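Local coordinates for protein probable FAD-dependent oxidoreductase PA4991 (Pseudomonas aeruginosa PAO1, PDB 5EZ7) that binds one FAD per monomer and probably works as an FAD-dependent oxidoreductase of the DAO family, its physiological substrate still unknown, at residues A249-P261 and Q266-T278. Residues are numbered along the deposited sequence; the frame is centred on the assembly and turned at random.
Sequences AGPKPRITVTTHP and QSVWYLGGDIAET
Over one face of the Trp-269 indole sits the CG1 methyl of Val-257, 4.2 Å from the centroid of the five-membered ring and 20° off its normal, a CH-pi contact. Thr-259 meets the edge of the same ring: its OG1 is 3.0 Å from Trp-269 CD1, while the hydroxyl bonds to the carbonyl of Leu-242 and Trp-269 NE1 to that of Lys-240. On the opposite face of the sheet the edge of Tyr-270 is directed at the face of His-260, an offset edge-to-face pair with centroids 5.7 Å apart and planes at 77°; His-260 CD2 lies 3.5 Å from Tyr-270 CB. His-260 NE2 also shares a 2.8 Å hydrogen bond with Thr-258 OG1, which probably helps to hold the imidazole's rotation. With chi1 at 48°, Thr-258 OG1 reaches the tyrosine edge and bonds to the FAD-binding Gln-50; Tyr-270 itself touches the FAD and bonds through OH to Lys-48 O.

The antiparallel register rests on paired backbone bonds, such as Tyr-270 N to Thr-258 O at 2.8 Å and nearly straight. Beyond Gly-272, Ile-275 N still reaches Arg-254 O at 3.2 Å.

Strands 255-261 and 267-272 thus form a hairpin within a mixed sheet, flanked by strands 244-246 and 224-236. Helix 285-299 packs against Ile-255, Trp-269, Leu-271 and Ile-275, whereas the sheet face bearing Thr-258 and Tyr-270 borders the FAD pocket.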
ATOM      1  N   ALA A 249      26.735  -2.196   7.268  1.00 94.84           N
ATOM      2  CA  ALA A 249      27.076  -0.768   7.229  1.00 96.95           C
ATOM      3  C   ALA A 249      26.150  -0.057   6.210  1.00 96.23           C
ATOM      4  O   ALA A 249      25.614  -0.679   5.269  1.00 92.07           O
ATOM      5  CB  ALA A 249      28.556  -0.572   6.877  1.00 97.77           C
ATOM      6  N   GLY A 250      25.945   1.241   6.426  1.00 96.82           N
ATOM      7  CA  GLY A 250      25.090   2.067   5.567  1.00 92.71           C
ATOM      8  C   GLY A 250      23.695   2.224   6.156  1.00 89.98           C
ATOM      9  O   GLY A 250      23.207   1.310   6.821  1.00 88.26           O
ATOM     10  N   PRO A 251      23.039   3.382   5.916  1.00 89.06           N
ATOM     11  CA  PRO A 251      21.695   3.612   6.468  1.00 85.84           C
ATOM     12  C   PRO A 251      20.654   2.561   6.071  1.00 81.10           C
ATOM     13  O   PRO A 251      19.847   2.141   6.910  1.00 81.98           O
ATOM     14  CB  PRO A 251      21.297   4.980   5.890  1.00 86.65           C
ATOM     15  CG  PRO A 251      22.578   5.649   5.538  1.00 89.46           C
ATOM     16  CD  PRO A 251      23.524   4.555   5.155  1.00 89.97           C
ATOM     17  N   LYS A 252      20.691   2.129   4.814  1.00 74.71           N
ATOM     18  CA  LYS A 252      19.597   1.349   4.246  1.00 68.94           C
ATOM     19  C   LYS A 252      19.671  -0.163   4.518  1.00 63.78           C
ATOM     20  O   LYS A 252      20.772  -0.723   4.601  1.00 63.67           O
ATOM     21  CB  LYS A 252      19.515   1.619   2.752  1.00 70.38           C
ATOM     22  CG  LYS A 252      19.266   3.094   2.467  1.00 72.70           C
ATOM     23  CD  LYS A 252      18.159   3.295   1.458  1.00 71.56           C
ATOM     24  CE  LYS A 252      17.808   4.762   1.355  1.00 72.34           C
ATOM     25  NZ  LYS A 252      16.943   4.964   0.159  1.00 73.00           N
ATOM     26  N   PRO A 253      18.499  -0.826   4.663  1.00 55.44           N
ATOM     27  CA  PRO A 253      18.537  -2.281   4.866  1.00 52.85           C
ATOM     28  C   PRO A 253      19.196  -3.015   3.695  1.00 51.30           C
ATOM     29  O   PRO A 253      18.890  -2.728   2.536  1.00 50.66           O
ATOM     30  CB  PRO A 253      17.055  -2.678   4.955  1.00 51.06           C
ATOM     31  CG  PRO A 253      16.311  -1.412   5.212  1.00 52.12           C
ATOM     32  CD  PRO A 253      17.121  -0.303   4.623  1.00 52.90           C
ATOM     33  N   ARG A 254      20.086  -3.939   4.026  1.00 51.57           N
ATOM     34  CA  ARG A 254      20.719  -4.880   3.089  1.00 53.19           C
ATOM     35  C   ARG A 254      19.615  -5.756   2.464  1.00 49.96           C
ATOM     36  O   ARG A 254      19.473  -5.825   1.239  1.00 48.80           O
ATOM     37  CB  ARG A 254      21.750  -5.716   3.885  1.00 56.73           C
ATOM     38  CG  ARG A 254      22.660  -6.694   3.137  1.00 61.00           C
ATOM     39  CD  ARG A 254      24.058  -6.741   3.809  1.00 65.14           C
ATOM     40  NE  ARG A 254      24.853  -7.960   3.574  1.00 67.07           N
ATOM     41  CZ  ARG A 254      25.663  -8.201   2.523  1.00 67.93           C
ATOM     42  NH1 ARG A 254      26.331  -9.371   2.468  1.00 65.76           N
ATOM     43  NH2 ARG A 254      25.806  -7.315   1.519  1.00 66.05           N
ATOM     44  N   ILE A 255      18.827  -6.390   3.337  1.00 47.55           N
ATOM     45  CA  ILE A 255      17.598  -7.081   2.987  1.00 44.94           C
ATOM     46  C   ILE A 255      16.543  -6.734   4.013  1.00 39.82           C
ATOM     47  O   ILE A 255      16.881  -6.429   5.168  1.00 38.67           O
ATOM     48  CB  ILE A 255      17.758  -8.616   2.960  1.00 49.17           C
ATOM     49  CG1 ILE A 255      18.068  -9.183   4.359  1.00 53.56           C
ATOM     50  CG2 ILE A 255      18.873  -9.013   1.995  1.00 51.17           C
ATOM     51  CD1 ILE A 255      17.813 -10.679   4.486  1.00 56.23           C
ATOM     52  N   THR A 256      15.288  -6.807   3.582  1.00 34.92           N
ATOM     53  CA  THR A 256      14.101  -6.622   4.440  1.00 33.01           C
ATOM     54  C   THR A 256      13.271  -7.933   4.302  1.00 30.44           C
ATOM     55  O   THR A 256      12.837  -8.277   3.205  1.00 27.06           O
ATOM     56  CB  THR A 256      13.294  -5.311   4.052  1.00 31.98           C
ATOM     57  OG1 THR A 256      14.032  -4.146   4.442  1.00 33.20           O
ATOM     58  CG2 THR A 256      11.949  -5.202   4.748  1.00 31.65           C
ATOM     59  N   VAL A 257      13.101  -8.666   5.406  1.00 29.80           N
ATOM     60  CA  VAL A 257      12.317  -9.894   5.394  1.00 29.26           C
ATOM     61  C   VAL A 257      10.954  -9.700   6.046  1.00 27.98           C
ATOM     62  O   VAL A 257      10.860  -9.221   7.161  1.00 27.68           O
ATOM     63  CB  VAL A 257      13.006 -11.059   6.137  1.00 30.57           C
ATOM     64  CG1 VAL A 257      12.228 -12.368   5.955  1.00 30.14           C
ATOM     65  CG2 VAL A 257      14.419 -11.256   5.634  1.00 31.64           C
ATOM     66  N   THR A 258       9.915 -10.137   5.350  1.00 26.78           N
ATOM     67  CA  THR A 258       8.601 -10.380   5.961  1.00 26.88           C
ATOM     68  C   THR A 258       8.151 -11.812   5.672  1.00 26.28           C
ATOM     69  O   THR A 258       8.512 -12.388   4.642  1.00 25.80           O
ATOM     70  CB  THR A 258       7.584  -9.342   5.456  1.00 26.95           C
ATOM     71  OG1 THR A 258       7.650  -9.234   4.011  1.00 25.92           O
ATOM     72  CG2 THR A 258       7.936  -7.981   6.058  1.00 27.37           C
ATOM     73  N   THR A 259       7.430 -12.418   6.611  1.00 26.83           N
ATOM     74  CA  THR A 259       6.920 -13.796   6.459  1.00 26.89           C
ATOM     75  C   THR A 259       5.406 -13.801   6.202  1.00 26.49           C
ATOM     76  O   THR A 259       4.653 -13.174   6.935  1.00 26.45           O
ATOM     77  CB  THR A 259       7.252 -14.657   7.690  1.00 27.72           C
ATOM     78  OG1 THR A 259       8.660 -14.635   7.861  1.00 28.22           O
ATOM     79  CG2 THR A 259       6.776 -16.151   7.505  1.00 28.03           C
ATOM     80  N   HIS A 260       4.985 -14.563   5.192  1.00 26.69           N
ATOM     81  CA  HIS A 260       3.591 -14.638   4.768  1.00 27.33           C
ATOM     82  C   HIS A 260       3.059 -16.096   4.729  1.00 29.18           C
ATOM     83  O   HIS A 260       3.449 -16.857   3.867  1.00 28.56           O
ATOM     84  CB  HIS A 260       3.458 -13.934   3.426  1.00 26.06           C
ATOM     85  CG  HIS A 260       4.054 -12.550   3.432  1.00 26.34           C
ATOM     86  ND1 HIS A 260       3.319 -11.411   3.723  1.00 25.76           N
ATOM     87  CD2 HIS A 260       5.327 -12.132   3.243  1.00 25.98           C
ATOM     88  CE1 HIS A 260       4.112 -10.358   3.703  1.00 25.69           C
ATOM     89  NE2 HIS A 260       5.336 -10.763   3.418  1.00 26.50           N
ATOM     90  N   PRO A 261       2.165 -16.478   5.672  1.00 32.78           N
ATOM     91  CA  PRO A 261       1.511 -17.796   5.635  1.00 36.26           C
ATOM     92  C   PRO A 261       0.762 -18.060   4.334  1.00 36.89           C
ATOM     93  O   PRO A 261       0.210 -17.150   3.773  1.00 34.89           O
ATOM     94  CB  PRO A 261       0.506 -17.724   6.792  1.00 37.59           C
ATOM     95  CG  PRO A 261       1.072 -16.701   7.716  1.00 37.34           C
ATOM     96  CD  PRO A 261       1.649 -15.676   6.800  1.00 35.02           C
ATOM     97  N   GLN A 266       2.271 -23.794   4.386  1.00 45.31           N
ATOM     98  CA  GLN A 266       3.642 -23.365   4.304  1.00 43.13           C
ATOM     99  C   GLN A 266       3.675 -21.857   4.530  1.00 39.68           C
ATOM    100  O   GLN A 266       2.636 -21.257   4.850  1.00 38.82           O
ATOM    101  CB  GLN A 266       4.223 -23.771   2.949  1.00 44.38           C
ATOM    102  CG  GLN A 266       4.325 -25.276   2.809  1.00 46.98           C
ATOM    103  CD  GLN A 266       5.140 -25.753   1.611  1.00 48.24           C
ATOM    104  OE1 GLN A 266       5.796 -24.981   0.893  1.00 46.97           O
ATOM    105  NE2 GLN A 266       5.129 -27.060   1.416  1.00 50.22           N
ATOM    106  N   SER A 267       4.878 -21.281   4.422  1.00 36.66           N
ATOM    107  CA  SER A 267       5.125 -19.854   4.543  1.00 34.56           C
ATOM    108  C   SER A 267       5.932 -19.400   3.403  1.00 32.26           C
ATOM    109  O   SER A 267       6.572 -20.196   2.729  1.00 32.21           O
ATOM    110  CB  SER A 267       5.956 -19.528   5.761  1.00 35.24           C
ATOM    111  OG  SER A 267       5.388 -20.120   6.876  1.00 38.59           O
ATOM    112  N   VAL A 268       5.953 -18.090   3.236  1.00 30.55           N
ATOM    113  CA  VAL A 268       6.794 -17.480   2.243  1.00 30.88           C
ATOM    114  C   VAL A 268       7.545 -16.342   2.914  1.00 30.14           C
ATOM    115  O   VAL A 268       6.950 -15.544   3.641  1.00 30.53           O
ATOM    116  CB  VAL A 268       5.978 -16.934   1.042  1.00 31.05           C
ATOM    117  CG1 VAL A 268       6.871 -16.238   0.033  1.00 29.88           C
ATOM    118  CG2 VAL A 268       5.208 -18.067   0.360  1.00 32.65           C
ATOM    119  N   TRP A 269       8.848 -16.301   2.670  1.00 28.80           N
ATOM    120  CA  TRP A 269       9.685 -15.170   3.037  1.00 27.99           C
ATOM    121  C   TRP A 269       9.775 -14.271   1.826  1.00 27.60           C
ATOM    122  O   TRP A 269      10.239 -14.693   0.775  1.00 28.27           O
ATOM    123  CB  TRP A 269      11.124 -15.605   3.389  1.00 27.38           C
ATOM    124  CG  TRP A 269      11.355 -16.096   4.770  1.00 27.38           C
ATOM    125  CD1 TRP A 269      10.532 -15.954   5.850  1.00 27.55           C
ATOM    126  CD2 TRP A 269      12.532 -16.764   5.246  1.00 27.60           C
ATOM    127  NE1 TRP A 269      11.114 -16.506   6.962  1.00 28.26           N
ATOM    128  CE2 TRP A 269      12.345 -17.012   6.617  1.00 28.35           C
ATOM    129  CE3 TRP A 269      13.732 -17.187   4.635  1.00 27.91           C
ATOM    130  CZ2 TRP A 269      13.320 -17.671   7.404  1.00 29.22           C
ATOM    131  CZ3 TRP A 269      14.698 -17.845   5.415  1.00 28.75           C
ATOM    132  CH2 TRP A 269      14.481 -18.072   6.781  1.00 29.17           C
ATOM    133  N   TYR A 270       9.392 -13.027   2.013  1.00 27.30           N
ATOM    134  CA  TYR A 270       9.363 -12.017   0.984  1.00 26.84           C
ATOM    135  C   TYR A 270      10.526 -11.068   1.253  1.00 27.02           C
ATOM    136  O   TYR A 270      10.620 -10.498   2.352  1.00 26.90           O
ATOM    137  CB  TYR A 270       8.014 -11.307   1.090  1.00 26.55           C
ATOM    138  CG  TYR A 270       7.609 -10.419  -0.044  1.00 27.24           C
ATOM    139  CD1 TYR A 270       8.010 -10.656  -1.342  1.00 27.82           C
ATOM    140  CD2 TYR A 270       6.741  -9.347   0.181  1.00 27.96           C
ATOM    141  CE1 TYR A 270       7.602  -9.817  -2.387  1.00 28.18           C
ATOM    142  CE2 TYR A 270       6.337  -8.516  -0.846  1.00 27.81           C
ATOM    143  CZ  TYR A 270       6.773  -8.749  -2.136  1.00 27.41           C
ATOM    144  OH  TYR A 270       6.366  -7.922  -3.173  1.00 27.87           O
ATOM    145  N   LEU A 271      11.409 -10.914   0.265  1.00 26.72           N
ATOM    146  CA  LEU A 271      12.622 -10.162   0.435  1.00 27.91           C
ATOM    147  C   LEU A 271      12.652  -8.881  -0.368  1.00 27.01           C
ATOM    148  O   LEU A 271      12.725  -8.924  -1.599  1.00 26.71           O
ATOM    149  CB  LEU A 271      13.842 -10.997   0.027  1.00 30.14           C
ATOM    150  CG  LEU A 271      14.012 -12.458   0.456  1.00 31.91           C
ATOM    151  CD1 LEU A 271      15.353 -12.964  -0.065  1.00 33.80           C
ATOM    152  CD2 LEU A 271      13.962 -12.658   1.960  1.00 32.41           C
ATOM    153  N   GLY A 272      12.690  -7.756   0.346  1.00 26.69           N
ATOM    154  CA  GLY A 272      12.978  -6.427  -0.227  1.00 26.57           C
ATOM    155  C   GLY A 272      14.277  -5.877   0.301  1.00 28.09           C
ATOM    156  O   GLY A 272      15.205  -6.648   0.629  1.00 28.56           O
ATOM    157  N   GLY A 273      14.342  -4.552   0.420  1.00 29.01           N
ATOM    158  CA  GLY A 273      15.575  -3.861   0.735  1.00 31.57           C
ATOM    159  C   GLY A 273      16.492  -3.607  -0.468  1.00 33.84           C
ATOM    160  O   GLY A 273      16.030  -3.505  -1.612  1.00 34.42           O
ATOM    161  N   ASP A 274      17.783  -3.508  -0.201  1.00 35.68           N
ATOM    162  CA  ASP A 274      18.767  -3.113  -1.201  1.00 39.15           C
ATOM    163  C   ASP A 274      19.012  -4.225  -2.237  1.00 38.01           C
ATOM    164  O   ASP A 274      19.431  -3.953  -3.366  1.00 37.32           O
ATOM    165  CB  ASP A 274      20.105  -2.737  -0.516  1.00 43.25           C
ATOM    166  CG  ASP A 274      21.167  -2.191  -1.513  1.00 47.12           C
ATOM    167  OD1 ASP A 274      21.094  -0.999  -1.892  1.00 49.15           O
ATOM    168  OD2 ASP A 274      22.079  -2.967  -1.915  1.00 50.00           O
ATOM    169  N   ILE A 275      18.772  -5.471  -1.848  1.00 36.74           N
ATOM    170  CA  ILE A 275      18.836  -6.577  -2.792  1.00 36.84           C
ATOM    171  C   ILE A 275      17.762  -6.438  -3.907  1.00 35.50           C
ATOM    172  O   ILE A 275      17.985  -6.906  -5.022  1.00 35.51           O
ATOM    173  CB  ILE A 275      18.710  -7.952  -2.091  1.00 36.86           C
ATOM    174  CG1 ILE A 275      19.208  -9.073  -3.012  1.00 37.56           C
ATOM    175  CG2 ILE A 275      17.272  -8.209  -1.634  1.00 35.80           C
ATOM    176  CD1 ILE A 275      18.901 -10.475  -2.527  1.00 37.31           C
ATOM    177  N   ALA A 276      16.625  -5.811  -3.596  1.00 33.01           N
ATOM    178  CA  ALA A 276      15.565  -5.576  -4.574  1.00 31.33           C
ATOM    179  C   ALA A 276      15.693  -4.254  -5.310  1.00 32.25           C
ATOM    180  O   ALA A 276      14.893  -4.019  -6.170  1.00 32.64           O
ATOM    181  CB  ALA A 276      14.217  -5.653  -3.904  1.00 29.81           C
ATOM    182  N   GLU A 277      16.686  -3.411  -5.009  1.00 33.55           N
ATOM    183  CA  GLU A 277      16.839  -2.077  -5.639  1.00 35.35           C
ATOM    184  C   GLU A 277      17.674  -2.173  -6.903  1.00 37.11           C
ATOM    185  O   GLU A 277      17.708  -3.235  -7.516  1.00 38.34           O
ATOM    186  CB  GLU A 277      17.413  -1.056  -4.634  1.00 36.45           C
ATOM    187  CG  GLU A 277      16.413  -0.686  -3.548  1.00 36.35           C
ATOM    188  CD  GLU A 277      15.394   0.373  -3.966  1.00 36.30           C
ATOM    189  OE1 GLU A 277      15.429   0.855  -5.120  1.00 36.60           O
ATOM    190  OE2 GLU A 277      14.541   0.741  -3.120  1.00 35.77           O
ATOM    191  N   THR A 278      18.331  -1.083  -7.297  1.00 38.89           N
ATOM    192  CA  THR A 278      19.005  -0.949  -8.588  1.00 42.87           C
ATOM    193  C   THR A 278      19.819  -2.171  -9.141  1.00 43.89           C
ATOM    194  O   THR A 278      19.643  -2.545 -10.312  1.00 44.09           O
ATOM    195  CB  THR A 278      19.876   0.338  -8.554  1.00 46.13           C
ATOM    196  OG1 THR A 278      19.001   1.447  -8.261  1.00 49.43           O
ATOM    197  CG2 THR A 278      20.575   0.629  -9.881  1.00 47.40           C
TER